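Side-chain contact in ornithine carbamoyltransferase, anabolic (Campylobacter jejuni subsp. jejuni, PDB 3TPF), which transfers the carbamoyl group of carbamoyl phosphate to L-ornithine, giving L-citrulline and phosphate on the pathway to arginine: residues K101-T104 / L105-F108. Sequence-based numbering, arbitrary orientation.
Sequences KHET and LLEF
The carbonyl oxygens of His102, Glu103 and Thr104 accept the N-H groups of Leu106, Glu107 and Phe108 in the first turns of helix 102-111, the straightest of the three i to i+4 bonds being Glu107 N to Glu103 O (2.8 Å, N-H...O 169°). His102 O also takes a weak second bond from Leu105 N. The imidazole of His102 spans the gap between two leucines that follow it on the helix: ND1 is 3.8 Å from Leu105 CD1, while CD2 on another corner of the ring is 4.0 Å from Leu106 CG. With CG anti to the backbone N (chi1 -160°), the ring sits beside its own carbonyl carbon, on the side of the two leucines, which approach it obliquely. ND1 is hydrogen-bonded to Ser121 OG and Tyr124 makes an edge-to-face contact with the ring, which together probably limit its rotation. The helix is the crossover of a beta-alpha-beta unit, strand 94-98, helix 102-111, strand 116-118, in the carbamoyl phosphate-binding domain. Leu105 and Phe108 form its inward side: Leu105 rests on Met97, Val116 and Asn118, Phe108 on Val95, Met97 and Val116. The side chain of His102 is about 7 Å from that of Pro126, predicted to bind carbamoyl phosphate. On the more open side, Glu103 and Glu107 both have CG anti to the backbone N and bend at chi2, bringing Glu103 OE2 to 4.1 Å from Glu107 OE1 with the carboxylate planes 45° apart. Arg110, about a turn beyond Glu107, forms salt bridges through NH1 to these same two oxygens and probably offsets their mutual repulsion. Glu103 OE2 also lies 3.8 Å from Glu107 CB. The other carboxylate oxygen, OE1 of Glu103, meets methyl CD1 of Leu106 at 3.9 Å, the two side chains crossing at about a right angle.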
loop_
_atom_site.group_PDB
_atom_site.type_symbol
_atom_site.label_atom_id
_atom_site.label_comp_id
_atom_site.label_asym_id
_atom_site.label_seq_id
_atom_site.Cartn_x
_atom_site.Cartn_y
_atom_site.Cartn_z
ATOM N N LYS B 101 -16.954 -3.280 14.004
ATOM C CA LYS B 101 -18.237 -3.942 14.354
ATOM C C LYS B 101 -18.614 -5.160 13.456
ATOM O O LYS B 101 -18.688 -5.069 12.236
ATOM C CB LYS B 101 -19.363 -2.947 14.322
ATOM C CG LYS B 101 -19.359 -1.808 15.375
ATOM C CD LYS B 101 -18.785 -0.491 14.805
ATOM C CE LYS B 101 -19.601 0.068 13.605
ATOM N NZ LYS B 101 -18.895 1.022 12.673
ATOM N N HIS B 102 -18.866 -6.309 14.080
ATOM C CA HIS B 102 -19.191 -7.541 13.349
ATOM C C HIS B 102 -20.325 -7.334 12.324
ATOM O O HIS B 102 -20.333 -7.922 11.227
ATOM C CB HIS B 102 -19.562 -8.664 14.309
ATOM C CG HIS B 102 -19.442 -10.033 13.694
ATOM N ND1 HIS B 102 -18.230 -10.580 13.390
ATOM C CD2 HIS B 102 -20.368 -10.968 13.363
ATOM C CE1 HIS B 102 -18.403 -11.789 12.885
ATOM N NE2 HIS B 102 -19.691 -12.058 12.866
ATOM N N GLU B 103 -21.302 -6.525 12.688
ATOM C CA GLU B 103 -22.432 -6.323 11.815
ATOM C C GLU B 103 -21.948 -5.953 10.413
ATOM O O GLU B 103 -22.520 -6.390 9.405
ATOM C CB GLU B 103 -23.328 -5.245 12.366
ATOM C CG GLU B 103 -24.429 -4.816 11.391
ATOM C CD GLU B 103 -25.318 -5.967 10.864
ATOM O OE1 GLU B 103 -25.529 -6.958 11.661
ATOM O OE2 GLU B 103 -25.806 -5.845 9.660
ATOM N N THR B 104 -20.899 -5.135 10.371
ATOM C CA THR B 104 -20.281 -4.705 9.118
ATOM C C THR B 104 -19.827 -5.884 8.283
ATOM O O THR B 104 -20.003 -5.902 7.085
ATOM C CB THR B 104 -19.076 -3.781 9.351
ATOM O OG1 THR B 104 -19.493 -2.632 10.118
ATOM C CG2 THR B 104 -18.459 -3.351 8.035
ATOM N N LEU B 105 -19.271 -6.879 8.915
ATOM C CA LEU B 105 -18.891 -8.039 8.151
ATOM C C LEU B 105 -20.130 -8.685 7.584
ATOM O O LEU B 105 -20.131 -9.172 6.458
ATOM C CB LEU B 105 -18.190 -9.074 9.051
ATOM C CG LEU B 105 -16.693 -8.872 9.275
ATOM C CD1 LEU B 105 -16.142 -9.706 10.399
ATOM C CD2 LEU B 105 -16.075 -9.215 7.952
ATOM N N LEU B 106 -21.153 -8.791 8.412
ATOM C CA LEU B 106 -22.329 -9.580 8.031
ATOM C C LEU B 106 -22.992 -8.885 6.848
ATOM O O LEU B 106 -23.330 -9.475 5.827
ATOM C CB LEU B 106 -23.293 -9.733 9.214
ATOM C CG LEU B 106 -22.912 -10.726 10.332
ATOM C CD1 LEU B 106 -23.859 -10.509 11.492
ATOM C CD2 LEU B 106 -23.012 -12.214 9.982
ATOM N N GLU B 107 -23.140 -7.578 6.989
ATOM C CA GLU B 107 -23.784 -6.744 5.967
ATOM C C GLU B 107 -23.015 -6.819 4.636
ATOM O O GLU B 107 -23.604 -6.888 3.578
ATOM C CB GLU B 107 -23.864 -5.285 6.437
ATOM C CG GLU B 107 -24.333 -4.294 5.379
ATOM C CD GLU B 107 -25.844 -4.330 5.064
ATOM O OE1 GLU B 107 -26.620 -5.150 5.660
ATOM O OE2 GLU B 107 -26.248 -3.504 4.203
ATOM N N PHE B 108 -21.702 -6.784 4.710
ATOM C CA PHE B 108 -20.875 -6.932 3.506
ATOM C C PHE B 108 -21.053 -8.314 2.869
ATOM O O PHE B 108 -21.234 -8.416 1.673
ATOM C CB PHE B 108 -19.410 -6.727 3.859
ATOM C CG PHE B 108 -18.530 -6.475 2.680
ATOM C CD1 PHE B 108 -18.138 -7.544 1.847
ATOM C CD2 PHE B 108 -18.021 -5.207 2.439
ATOM C CE1 PHE B 108 -17.290 -7.323 0.795
ATOM C CE2 PHE B 108 -17.145 -4.998 1.411
ATOM C CZ PHE B 108 -16.772 -6.061 0.586
#